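Local coordinates for malonyl CoA:acyl carrier protein malonyltransferase (Streptomyces coelicolor, PDB 1NM2) that probably transfers the malonyl group from malonyl-CoA to the holo acyl carrier protein, supplying malonyl-ACP for fatty acid biosynthesis, at residues V6-A12 with C277-L282; A104-V110 with A223-Y229; A171-M175 with A200-H205; V230-G235 with P255-C261. All blocks are in the same frame, centred on the assembly; numbering follows the deposited sequence.

Contact 1: V6-A12 with C277-L282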
loop_
_atom_site.group_PDB
_atom_site.type_symbol
_atom_site.label_atom_id
_atom_site.label_comp_id
_atom_site.label_asym_id
_atom_site.label_seq_id
_atom_site.Cartn_x
_atom_site.Cartn_y
_atom_site.Cartn_z
ATOM N N VAL A 6 2.892 9.330 -2.647
ATOM C CA VAL A 6 2.601 8.055 -2.002
ATOM C C VAL A 6 1.467 7.283 -2.680
ATOM O O VAL A 6 0.596 7.864 -3.328
ATOM C CB VAL A 6 2.249 8.236 -0.496
ATOM C CG1 VAL A 6 3.379 8.977 0.224
ATOM C CG2 VAL A 6 0.926 8.977 -0.345
ATOM N N ALA A 7 1.499 5.962 -2.534
ATOM C CA ALA A 7 0.488 5.086 -3.125
ATOM C C ALA A 7 -0.176 4.261 -2.020
ATOM O O ALA A 7 0.505 3.755 -1.125
ATOM C CB ALA A 7 1.139 4.163 -4.149
ATOM N N PRO A 8 -1.511 4.102 -2.079
ATOM C CA PRO A 8 -2.265 3.340 -1.079
ATOM C C PRO A 8 -2.159 1.820 -1.166
ATOM O O PRO A 8 -1.525 1.269 -2.075
ATOM C CB PRO A 8 -3.694 3.827 -1.290
ATOM C CG PRO A 8 -3.747 3.997 -2.777
ATOM C CD PRO A 8 -2.414 4.656 -3.105
ATOM N N GLY A 9 -2.791 1.155 -0.200
ATOM C CA GLY A 9 -2.795 -0.297 -0.140
ATOM C C GLY A 9 -4.210 -0.851 -0.129
ATOM O O GLY A 9 -5.170 -0.111 -0.357
ATOM N N GLN A 10 -4.342 -2.151 0.145
ATOM C CA GLN A 10 -5.650 -2.806 0.169
ATOM C C GLN A 10 -6.655 -2.103 1.062
ATOM O O GLN A 10 -6.322 -1.644 2.159
ATOM C CB GLN A 10 -5.527 -4.267 0.613
ATOM C CG GLN A 10 -5.004 -5.200 -0.465
ATOM C CD GLN A 10 -5.274 -6.658 -0.150
ATOM O OE1 GLN A 10 -6.421 -7.064 0.039
ATOM N NE2 GLN A 10 -4.219 -7.454 -0.095
ATOM N N GLY A 11 -7.897 -2.046 0.589
ATOM C CA GLY A 11 -8.946 -1.383 1.339
ATOM C C GLY A 11 -9.311 -0.070 0.677
ATOM O O GLY A 11 -10.436 0.408 0.805
ATOM N N ALA A 12 -8.355 0.511 -0.041
ATOM C CA ALA A 12 -8.568 1.780 -0.723
ATOM C C ALA A 12 -9.466 1.660 -1.954
ATOM O O ALA A 12 -10.179 2.602 -2.304
ATOM C CB ALA A 12 -7.220 2.389 -1.121
ATOM N N CYS A 277 -4.151 7.504 -7.177
ATOM C CA CYS A 277 -5.435 6.818 -7.164
ATOM C C CYS A 277 -5.296 5.371 -6.704
ATOM O O CYS A 277 -4.376 4.665 -7.117
ATOM C CB CYS A 277 -6.054 6.858 -8.565
ATOM S SG CYS A 277 -7.621 5.986 -8.710
ATOM N N PRO A 278 -6.213 4.900 -5.845
ATOM C CA PRO A 278 -7.367 5.594 -5.263
ATOM C C PRO A 278 -6.989 6.226 -3.923
ATOM O O PRO A 278 -6.783 5.524 -2.934
ATOM C CB PRO A 278 -8.388 4.474 -5.118
ATOM C CG PRO A 278 -7.519 3.319 -4.704
ATOM C CD PRO A 278 -6.299 3.446 -5.606
ATOM N N GLY A 279 -6.904 7.552 -3.897
ATOM C CA GLY A 279 -6.509 8.246 -2.686
ATOM C C GLY A 279 -7.565 8.461 -1.623
ATOM O O GLY A 279 -8.747 8.167 -1.821
ATOM N N GLY A 280 -7.123 8.990 -0.485
ATOM C CA GLY A 280 -8.024 9.254 0.618
ATOM C C GLY A 280 -7.512 8.718 1.946
ATOM O O GLY A 280 -7.447 9.453 2.931
ATOM N N THR A 281 -7.134 7.445 1.973
ATOM C CA THR A 281 -6.647 6.813 3.195
ATOM C C THR A 281 -5.327 7.384 3.718
ATOM O O THR A 281 -5.250 7.803 4.873
ATOM C CB THR A 281 -6.487 5.287 3.002
ATOM O OG1 THR A 281 -5.587 5.035 1.918
ATOM C CG2 THR A 281 -7.837 4.646 2.688
ATOM N N LEU A 282 -4.290 7.404 2.887
ATOM C CA LEU A 282 -3.003 7.933 3.339
ATOM C C LEU A 282 -3.084 9.442 3.562
ATOM O O LEU A 282 -2.425 9.984 4.447
ATOM C CB LEU A 282 -1.892 7.589 2.332
ATOM C CG LEU A 282 -1.670 6.082 2.090
ATOM C CD1 LEU A 282 -0.441 5.872 1.207
ATOM C CD2 LEU A 282 -1.480 5.358 3.423
#

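Contact 2: A104-V110 with A223-Y229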
loop_
_atom_site.group_PDB
_atom_site.type_symbol
_atom_site.label_atom_id
_atom_site.label_comp_id
_atom_site.label_asym_id
_atom_site.label_seq_id
_atom_site.Cartn_x
_atom_site.Cartn_y
_atom_site.Cartn_z
ATOM N N ALA A 104 5.297 2.457 -5.627
ATOM C CA ALA A 104 6.337 3.453 -5.390
ATOM C C ALA A 104 7.664 3.057 -6.035
ATOM O O ALA A 104 8.468 3.920 -6.378
ATOM C CB ALA A 104 6.531 3.658 -3.889
ATOM N N ALA A 105 7.898 1.754 -6.178
ATOM C CA ALA A 105 9.128 1.270 -6.797
ATOM C C ALA A 105 9.148 1.685 -8.268
ATOM O O ALA A 105 10.213 1.922 -8.848
ATOM C CB ALA A 105 9.218 -0.249 -6.678
ATOM N N VAL A 106 7.965 1.757 -8.868
ATOM C CA VAL A 106 7.845 2.166 -10.259
ATOM C C VAL A 106 8.171 3.660 -10.340
ATOM O O VAL A 106 8.957 4.084 -11.189
ATOM C CB VAL A 106 6.411 1.894 -10.807
ATOM C CG1 VAL A 106 6.291 2.388 -12.248
ATOM C CG2 VAL A 106 6.105 0.396 -10.744
ATOM N N PHE A 107 7.593 4.454 -9.441
ATOM C CA PHE A 107 7.860 5.891 -9.433
ATOM C C PHE A 107 9.348 6.199 -9.266
ATOM O O PHE A 107 9.849 7.159 -9.844
ATOM C CB PHE A 107 7.089 6.601 -8.310
ATOM C CG PHE A 107 5.603 6.401 -8.363
ATOM C CD1 PHE A 107 4.964 6.094 -9.565
ATOM C CD2 PHE A 107 4.834 6.523 -7.208
ATOM C CE1 PHE A 107 3.584 5.911 -9.613
ATOM C CE2 PHE A 107 3.452 6.342 -7.249
ATOM C CZ PHE A 107 2.829 6.034 -8.454
ATOM N N ALA A 108 10.052 5.391 -8.476
ATOM C CA ALA A 108 11.482 5.611 -8.244
ATOM C C ALA A 108 12.362 4.991 -9.326
ATOM O O ALA A 108 13.587 5.087 -9.263
ATOM C CB ALA A 108 11.887 5.067 -6.867
ATOM N N GLY A 109 11.744 4.347 -10.308
ATOM C CA GLY A 109 12.511 3.742 -11.386
ATOM C C GLY A 109 13.233 2.459 -11.022
ATOM O O GLY A 109 14.178 2.054 -11.704
ATOM N N VAL A 110 12.799 1.814 -9.945
ATOM C CA VAL A 110 13.418 0.567 -9.506
ATOM C C VAL A 110 12.943 -0.571 -10.392
ATOM O O VAL A 110 13.724 -1.439 -10.784
ATOM C CB VAL A 110 13.047 0.244 -8.045
ATOM C CG1 VAL A 110 13.633 -1.107 -7.645
ATOM C CG2 VAL A 110 13.569 1.342 -7.126
ATOM N N ALA A 223 16.594 -1.750 -10.679
ATOM C CA ALA A 223 17.563 -0.679 -10.838
ATOM C C ALA A 223 17.587 0.131 -9.543
ATOM O O ALA A 223 16.642 0.079 -8.752
ATOM C CB ALA A 223 17.171 0.219 -12.002
ATOM N N ASP A 224 18.670 0.863 -9.319
ATOM C CA ASP A 224 18.774 1.697 -8.133
ATOM C C ASP A 224 17.727 2.798 -8.237
ATOM O O ASP A 224 17.464 3.314 -9.318
ATOM C CB ASP A 224 20.176 2.307 -8.030
ATOM C CG ASP A 224 21.209 1.303 -7.556
ATOM O OD1 ASP A 224 22.415 1.622 -7.593
ATOM O OD2 ASP A 224 20.810 0.196 -7.140
ATOM N N PRO A 225 17.100 3.160 -7.111
ATOM C CA PRO A 225 16.081 4.214 -7.143
ATOM C C PRO A 225 16.648 5.559 -7.598
ATOM O O PRO A 225 17.723 5.965 -7.163
ATOM C CB PRO A 225 15.576 4.249 -5.700
ATOM C CG PRO A 225 16.773 3.803 -4.908
ATOM C CD PRO A 225 17.315 2.666 -5.740
ATOM N N LYS A 226 15.922 6.242 -8.480
ATOM C CA LYS A 226 16.360 7.540 -8.995
ATOM C C LYS A 226 15.803 8.662 -8.125
ATOM O O LYS A 226 16.204 9.820 -8.244
ATOM C CB LYS A 226 15.882 7.721 -10.438
ATOM C CG LYS A 226 16.384 6.649 -11.389
ATOM C CD LYS A 226 15.772 6.806 -12.776
ATOM C CE LYS A 226 16.184 5.660 -13.696
ATOM N NZ LYS A 226 15.559 5.762 -15.055
ATOM N N VAL A 227 14.860 8.299 -7.263
ATOM C CA VAL A 227 14.226 9.233 -6.346
ATOM C C VAL A 227 14.275 8.566 -4.974
ATOM O O VAL A 227 14.234 7.337 -4.883
ATOM C CB VAL A 227 12.752 9.480 -6.729
ATOM C CG1 VAL A 227 12.162 10.565 -5.850
ATOM C CG2 VAL A 227 12.649 9.860 -8.202
ATOM N N THR A 228 14.370 9.366 -3.917
ATOM C CA THR A 228 14.425 8.827 -2.563
ATOM C C THR A 228 13.255 7.871 -2.326
ATOM O O THR A 228 12.094 8.243 -2.493
ATOM C CB THR A 228 14.379 9.955 -1.522
ATOM O OG1 THR A 228 15.467 10.862 -1.756
ATOM C CG2 THR A 228 14.498 9.383 -0.116
ATOM N N TYR A 229 13.573 6.639 -1.942
ATOM C CA TYR A 229 12.563 5.611 -1.695
ATOM C C TYR A 229 12.496 5.276 -0.199
ATOM O O TYR A 229 13.461 4.765 0.369
ATOM C CB TYR A 229 12.915 4.352 -2.497
ATOM C CG TYR A 229 11.909 3.232 -2.366
ATOM C CD1 TYR A 229 10.855 3.104 -3.267
ATOM C CD2 TYR A 229 11.995 2.317 -1.315
ATOM C CE1 TYR A 229 9.907 2.089 -3.125
ATOM C CE2 TYR A 229 11.055 1.309 -1.162
ATOM C CZ TYR A 229 10.016 1.201 -2.068
ATOM O OH TYR A 229 9.075 0.214 -1.899
#

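Contact 3: A171-M175 with A200-H205. With ACY (acetic acid), chain D.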
loop_
_atom_site.group_PDB
_atom_site.type_symbol
_atom_site.label_atom_id
_atom_site.label_comp_id
_atom_site.label_asym_id
_atom_site.label_seq_id
_atom_site.Cartn_x
_atom_site.Cartn_y
_atom_site.Cartn_z
ATOM N N ALA A 171 -3.952 -5.240 14.637
ATOM C CA ALA A 171 -3.462 -6.507 15.169
ATOM C C ALA A 171 -3.739 -7.618 14.163
ATOM O O ALA A 171 -4.705 -7.546 13.408
ATOM C CB ALA A 171 -4.147 -6.822 16.499
ATOM N N ALA A 172 -2.888 -8.640 14.157
ATOM C CA ALA A 172 -3.046 -9.761 13.245
ATOM C C ALA A 172 -2.583 -11.058 13.895
ATOM O O ALA A 172 -1.622 -11.076 14.665
ATOM C CB ALA A 172 -2.259 -9.510 11.963
ATOM N N GLY A 173 -3.277 -12.140 13.573
ATOM C CA GLY A 173 -2.936 -13.439 14.121
ATOM C C GLY A 173 -4.032 -14.424 13.767
ATOM O O GLY A 173 -4.756 -14.220 12.784
ATOM N N THR A 174 -4.160 -15.489 14.555
ATOM C CA THR A 174 -5.187 -16.489 14.301
ATOM C C THR A 174 -6.546 -15.939 14.715
ATOM O O THR A 174 -6.632 -14.994 15.500
ATOM C CB THR A 174 -4.922 -17.800 15.089
ATOM O OG1 THR A 174 -5.029 -17.550 16.496
ATOM C CG2 THR A 174 -3.532 -18.336 14.785
ATOM N N MET A 175 -7.609 -16.530 14.182
ATOM C CA MET A 175 -8.951 -16.086 14.521
ATOM C C MET A 175 -9.226 -16.272 16.015
ATOM O O MET A 175 -9.941 -15.479 16.615
ATOM C CB MET A 175 -9.987 -16.840 13.679
ATOM C CG MET A 175 -9.921 -16.491 12.193
ATOM S SD MET A 175 -10.061 -14.703 11.895
ATOM C CE MET A 175 -11.849 -14.522 11.830
ATOM N N ALA A 200 -3.768 -13.140 8.136
ATOM C CA ALA A 200 -2.840 -12.347 8.924
ATOM C C ALA A 200 -1.667 -11.867 8.078
ATOM O O ALA A 200 -0.547 -12.357 8.219
ATOM C CB ALA A 200 -2.334 -13.171 10.109
ATOM N N PHE A 201 -1.930 -10.910 7.190
ATOM C CA PHE A 201 -0.876 -10.363 6.346
ATOM C C PHE A 201 0.106 -9.663 7.270
ATOM O O PHE A 201 -0.263 -9.253 8.371
ATOM C CB PHE A 201 -1.458 -9.350 5.355
ATOM C CG PHE A 201 -2.488 -9.926 4.426
ATOM C CD1 PHE A 201 -3.487 -9.118 3.892
ATOM C CD2 PHE A 201 -2.454 -11.270 4.066
ATOM C CE1 PHE A 201 -4.440 -9.639 3.013
ATOM C CE2 PHE A 201 -3.399 -11.801 3.189
ATOM C CZ PHE A 201 -4.395 -10.981 2.662
ATOM N N HIS A 202 1.352 -9.545 6.825
ATOM C CA HIS A 202 2.404 -8.892 7.588
ATOM C C HIS A 202 2.750 -9.551 8.918
ATOM O O HIS A 202 3.065 -8.876 9.898
ATOM C CB HIS A 202 2.051 -7.417 7.768
ATOM C CG HIS A 202 1.923 -6.689 6.466
ATOM N ND1 HIS A 202 3.005 -6.444 5.648
ATOM C CD2 HIS A 202 0.832 -6.265 5.784
ATOM C CE1 HIS A 202 2.586 -5.908 4.515
ATOM N NE2 HIS A 202 1.271 -5.790 4.572
ATOM N N THR A 203 2.706 -10.881 8.920
ATOM C CA THR A 203 3.051 -11.696 10.085
ATOM C C THR A 203 3.736 -12.952 9.543
ATOM O O THR A 203 3.746 -13.194 8.327
ATOM C CB THR A 203 1.811 -12.157 10.886
ATOM O OG1 THR A 203 1.121 -13.175 10.148
ATOM C CG2 THR A 203 0.878 -10.990 11.157
ATOM N N ARG A 204 4.299 -13.750 10.446
ATOM C CA ARG A 204 4.985 -14.980 10.069
ATOM C C ARG A 204 4.050 -15.936 9.336
ATOM O O ARG A 204 4.498 -16.885 8.684
ATOM C CB ARG A 204 5.535 -15.685 11.312
ATOM C CG ARG A 204 4.455 -16.248 12.225
ATOM C CD ARG A 204 5.045 -17.184 13.273
ATOM N NE ARG A 204 4.005 -17.869 14.035
ATOM C CZ ARG A 204 3.132 -17.251 14.826
ATOM N NH1 ARG A 204 3.175 -15.931 14.961
ATOM N NH2 ARG A 204 2.209 -17.953 15.475
ATOM N N HIS A 205 2.747 -15.707 9.459
ATOM C CA HIS A 205 1.797 -16.567 8.774
ATOM C C HIS A 205 1.935 -16.435 7.259
ATOM O O HIS A 205 1.397 -17.249 6.514
ATOM C CB HIS A 205 0.362 -16.250 9.215
ATOM C CG HIS A 205 0.012 -16.816 10.557
ATOM N ND1 HIS A 205 -0.128 -16.035 11.685
ATOM C CD2 HIS A 205 -0.183 -18.095 10.959
ATOM C CE1 HIS A 205 -0.391 -16.809 12.723
ATOM N NE2 HIS A 205 -0.429 -18.063 12.310
HETATM C C ACY D . -1.459 -6.214 2.185
HETATM O O ACY D . -2.513 -6.489 1.475
HETATM O OXT ACY D . -0.239 -6.428 1.869
HETATM C CH3 ACY D . -1.774 -5.563 3.521
#

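Contact 4: V230-G235 with P255-C261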
loop_
_atom_site.group_PDB
_atom_site.type_symbol
_atom_site.label_atom_id
_atom_site.label_comp_id
_atom_site.label_asym_id
_atom_site.label_seq_id
_atom_site.Cartn_x
_atom_site.Cartn_y
_atom_site.Cartn_z
ATOM N N VAL A 230 11.355 5.557 0.426
ATOM C CA VAL A 230 11.164 5.298 1.855
ATOM C C VAL A 230 10.460 3.959 2.055
ATOM O O VAL A 230 9.374 3.737 1.514
ATOM C CB VAL A 230 10.325 6.423 2.508
ATOM C CG1 VAL A 230 10.164 6.164 4.003
ATOM C CG2 VAL A 230 11.004 7.767 2.282
ATOM N N SER A 231 11.070 3.088 2.858
ATOM C CA SER A 231 10.552 1.738 3.108
ATOM C C SER A 231 9.694 1.487 4.355
ATOM O O SER A 231 9.981 1.993 5.445
ATOM C CB SER A 231 11.733 0.754 3.098
ATOM O OG SER A 231 11.370 -0.527 3.588
ATOM N N ASN A 232 8.655 0.666 4.171
ATOM C CA ASN A 232 7.711 0.277 5.226
ATOM C C ASN A 232 8.338 -0.468 6.400
ATOM O O ASN A 232 7.832 -0.417 7.518
ATOM C CB ASN A 232 6.627 -0.644 4.659
ATOM C CG ASN A 232 5.553 0.095 3.908
ATOM O OD1 ASN A 232 4.599 -0.514 3.438
ATOM N ND2 ASN A 232 5.695 1.412 3.788
ATOM N N LYS A 233 9.409 -1.201 6.128
ATOM C CA LYS A 233 10.075 -1.991 7.160
ATOM C C LYS A 233 10.491 -1.195 8.388
ATOM O O LYS A 233 10.197 -1.577 9.519
ATOM C CB LYS A 233 11.312 -2.681 6.566
ATOM C CG LYS A 233 12.283 -3.262 7.590
ATOM C CD LYS A 233 12.214 -4.774 7.635
ATOM C CE LYS A 233 13.432 -5.369 8.339
ATOM N NZ LYS A 233 13.581 -4.880 9.735
ATOM N N ASP A 234 11.172 -0.084 8.157
ATOM C CA ASP A 234 11.688 0.728 9.242
ATOM C C ASP A 234 11.669 2.224 8.926
ATOM O O ASP A 234 12.314 3.011 9.612
ATOM C CB ASP A 234 13.120 0.287 9.516
ATOM C CG ASP A 234 13.971 0.305 8.261
ATOM O OD1 ASP A 234 15.083 -0.254 8.287
ATOM O OD2 ASP A 234 13.524 0.883 7.243
ATOM N N GLY A 235 10.945 2.607 7.879
ATOM C CA GLY A 235 10.868 4.010 7.508
ATOM C C GLY A 235 12.166 4.608 6.983
ATOM O O GLY A 235 12.300 5.830 6.899
ATOM N N PRO A 255 5.774 -6.364 9.810
ATOM C CA PRO A 255 4.852 -5.262 10.123
ATOM C C PRO A 255 5.061 -4.044 9.211
ATOM O O PRO A 255 6.178 -3.778 8.763
ATOM C CB PRO A 255 5.197 -4.931 11.574
ATOM C CG PRO A 255 5.622 -6.267 12.134
ATOM C CD PRO A 255 6.496 -6.808 11.019
ATOM N N VAL A 256 3.985 -3.306 8.947
ATOM C CA VAL A 256 4.058 -2.103 8.122
ATOM C C VAL A 256 4.249 -0.907 9.058
ATOM O O VAL A 256 3.327 -0.520 9.778
ATOM C CB VAL A 256 2.758 -1.882 7.305
ATOM C CG1 VAL A 256 2.801 -0.527 6.614
ATOM C CG2 VAL A 256 2.586 -2.995 6.263
ATOM N N ARG A 257 5.444 -0.327 9.056
ATOM C CA ARG A 257 5.707 0.819 9.913
ATOM C C ARG A 257 5.488 2.119 9.159
ATOM O O ARG A 257 6.437 2.856 8.880
ATOM C CB ARG A 257 7.136 0.765 10.464
ATOM C CG ARG A 257 7.363 -0.394 11.436
ATOM C CD ARG A 257 6.346 -0.354 12.573
ATOM N NE ARG A 257 6.475 0.857 13.378
ATOM C CZ ARG A 257 7.463 1.082 14.240
ATOM N NH1 ARG A 257 7.503 2.218 14.929
ATOM N NH2 ARG A 257 8.404 0.166 14.427
ATOM N N TRP A 258 4.231 2.394 8.828
ATOM C CA TRP A 258 3.896 3.615 8.107
ATOM C C TRP A 258 4.166 4.817 9.007
ATOM O O TRP A 258 4.428 5.921 8.524
ATOM C CB TRP A 258 2.430 3.609 7.667
ATOM C CG TRP A 258 2.115 4.756 6.753
ATOM C CD1 TRP A 258 1.306 5.827 7.016
ATOM C CD2 TRP A 258 2.662 4.977 5.451
ATOM N NE1 TRP A 258 1.320 6.707 5.956
ATOM C CE2 TRP A 258 2.143 6.207 4.980
ATOM C CE3 TRP A 258 3.546 4.257 4.635
ATOM C CZ2 TRP A 258 2.478 6.732 3.726
ATOM C CZ3 TRP A 258 3.882 4.778 3.389
ATOM C CH2 TRP A 258 3.344 6.006 2.946
ATOM N N ASP A 259 4.109 4.593 10.319
ATOM C CA ASP A 259 4.380 5.657 11.277
ATOM C C ASP A 259 5.796 6.200 11.058
ATOM O O ASP A 259 6.018 7.416 11.015
ATOM C CB ASP A 259 4.247 5.134 12.718
ATOM C CG ASP A 259 5.235 4.023 13.038
ATOM O OD1 ASP A 259 5.817 4.054 14.145
ATOM O OD2 ASP A 259 5.428 3.114 12.197
ATOM N N LEU A 260 6.753 5.290 10.911
ATOM C CA LEU A 260 8.144 5.672 10.702
ATOM C C LEU A 260 8.360 6.302 9.332
ATOM O O LEU A 260 9.249 7.129 9.156
ATOM C CB LEU A 260 9.053 4.452 10.868
ATOM C CG LEU A 260 9.029 3.881 12.292
ATOM C CD1 LEU A 260 9.931 2.660 12.388
ATOM C CD2 LEU A 260 9.470 4.964 13.267
ATOM N N CYS A 261 7.557 5.900 8.356
ATOM C CA CYS A 261 7.685 6.471 7.028
ATOM C C CYS A 261 7.327 7.959 7.107
ATOM O O CYS A 261 8.005 8.800 6.515
ATOM C CB CYS A 261 6.769 5.741 6.042
ATOM S SG CYS A 261 7.322 4.059 5.650
HETATM O O HOH W 1 8.719 -3.860 10.200
#

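Contact 1: V6-A12 with C277-L282
Proline rings and aliphatic side chains can fit two chain segments together without a single hydrogen bond between them, as this pairing illustrates. Pro8 is one of two main bumps. Its ring enters a hollow walled by Pro278 and Thr281, with Pro8 CG 3.4 Å from Pro278 O and 3.8 Å from Pro278 CD, while Pro8 CB lies 3.9 Å from Thr281 OG1. The cis peptide before Pro278 bends that wall. Next to it, Ala12 sets its methyl group against the same proline, Ala12 CB lying 3.7 Å from Pro278 CG. It is carried there by the type II turn from Gly9 to Ala12, closed by Ala12 N to Gly9 O at 3.3 Å.

Its equal is Leu282, whose CD1 fills a notch bounded by Val6 CG2 at 3.7 Å, Ala7 O at 3.3 Å and Pro8 CA at 3.9 Å. Trp258 touches both Val6 and Leu282, and the Glu275 carboxylate accepts hydrogen bonds from the backbone N of Gly280, the N-cap residue, and of Leu282.

Strands 3-7 and 272-275 are parallel neighbours, so the two segments leave the same end of the sheet, an arrangement typical of the alpha/beta hydrolase-like core.

Contact 2: A104-V110 with A223-Y229
At the centre sits the methyl group of Ala108, surrounded by three residues of the other segment: Ala108 CB lies 4.0 Å from Pro225 CB, 4.5 Å from Val227 CB and 4.2 Å from Tyr229 CD1. Tyr229 extends this apolar patch along the helix. Its ring presents an edge to the backbone, with CE1 3.7 Å from Ala105 N, and the same CE1 packs 3.8 Å from Ala104 CB. On the other flank, Val110 CG2 meets Pro225 CB at 3.8 Å. Val244 and Leu248 of helix 241-251 also touch the tyrosine, whose hydroxyl bonds to the Glu101 carbonyl.

The helix ends in a Schellman motif, with Val110 N bonded to Ala105 O at 2.8 Å and Gly109 N to Val106 O at 2.9 Å. Gly109 has the positive phi of this motif, and a CB there would come tightly against Lys226 CD. Helix 100-107 follows strand 93-96, and strand 228-229 is that strand's parallel neighbour, so the contact joins a helix end to the approach of the sheet's edge strand.

Carbonyls at and just past the helix end supply the polar edge. Lys226 N donates to Ala108 O at 2.7 Å, almost linearly at 175°, and Ala223 N donates to Val110 O at 2.9 Å. A CA-H...O contact from Val110 CA to Ala223 O, 3.3 Å long, accompanies the second bond. Outermost, Asp224 turns away and accepts from Gly241 N.

Contact 3: A171-M175 with A200-H205
No hydrogen bond crosses this buried contact, although Ala172 CA and Ala200 CA come within 5.0 Å: a strand end and a loop meet through methyl groups and the imidazole of His205. Ala172 CB lies 4.1 Å from Ala200 CB and 3.6 Å from Thr203 CG2, and Gly173 N is 3.7 Å from Ala200 CB. The chain turns a corner at Gly173. Beyond it, Thr174, the N-cap residue of helix 175-183, brings its CG2 4.0 Å from His205 NE2.

Strand 168-172 belongs to the mixed sheet, whose strands 136-143, 159-165, 168-172 and 189-194, with helices 146-155 and 175-183, follow the beta-alpha-beta-beta-alpha-beta order of a ferredoxin-like subdomain. The loop after its last strand leads back toward the active site.

Thr203 ties that loop to itself: its OG1 donates to Ala200 O at 2.7 Å and accepts from His205 N at 3.1 Å, the latter forming an ST turn. Between these residues and the bound acetate, which mimics a malonyl group, lies His202. Its NE2 bonds to Ser98 OG, consistent with the Ser-His pair of this acyltransferase family, and makes a weak bond of 3.2 Å to acetate OXT; Asn254 O accepts from His202 ND1.

Contact 4: V230-G235 with P255-C261
Side-chain conformation decides what a buried polar residue can reach, and Asn232 illustrates the point. Its m rotamer lays the amide across the start of the opposing helix: OD1 is 3.6 Å from Val256 CG1, while ND2 meets the edge of the Trp258 ring, 3.7 Å from CE3, and makes a weak 3.6 Å hydrogen bond to Cys261 SG. Stronger partners lie outside, Ser98 N for OD1 and Gly96 O for ND2, so Asn232 braces the strand-to-helix turn that fits a nucleophile elbow. Cys261, also m, brings SG 3.4 Å from Ser231 O and 3.9 Å from Val230 CG1.

The contact ties together the two sheets of the fold: 230-235 follows edge strand 228-229 of the parallel sheet, whereas 256-257 is an edge strand of the mixed one. Arg257 N donates to Asn232 O at 2.8 Å, and a water bridges Lys233 O and Pro255 O.

Arg257 sets its CG 3.6 Å from Lys233 O. Then, with chi1 to chi3 all m, it curls back to Asp259, a p rotamer, with NH1 2.6 Å from OD1 in a salt bridge and NE 2.8 Å from OD2. Ser231 OG, placed by a t rotamer, accepts from Lys233 N at 3.3 Å in an ST turn, and Asp234 forms a salt bridge with Arg247. Gly235 has positive phi, and its CA approaches Leu260 CB to 3.8 Å; a CB there would clash.

Overall arrangement
Contacts 1 and 3 are buried and join their segments without hydrogen bonds, through prolines and aliphatic groups in one and methyl groups and an imidazole in the other. Contacts 2 and 4 are only partly buried, each including at least one exposed residue, and add backbone hydrogen bonds, with a bridging water in contact 4. Contacts 1 and 2 belong to the parallel sheet and contact 3 to the mixed sheet; contact 4 joins the two. Trp258 of contact 4 packs on Val6 and Leu282 of contact 1, and Val256 touches His202 of contact 3. Contact 2 runs directly into contact 4 along the chain, but lies about 29 Å, centre to centre, from contact 3.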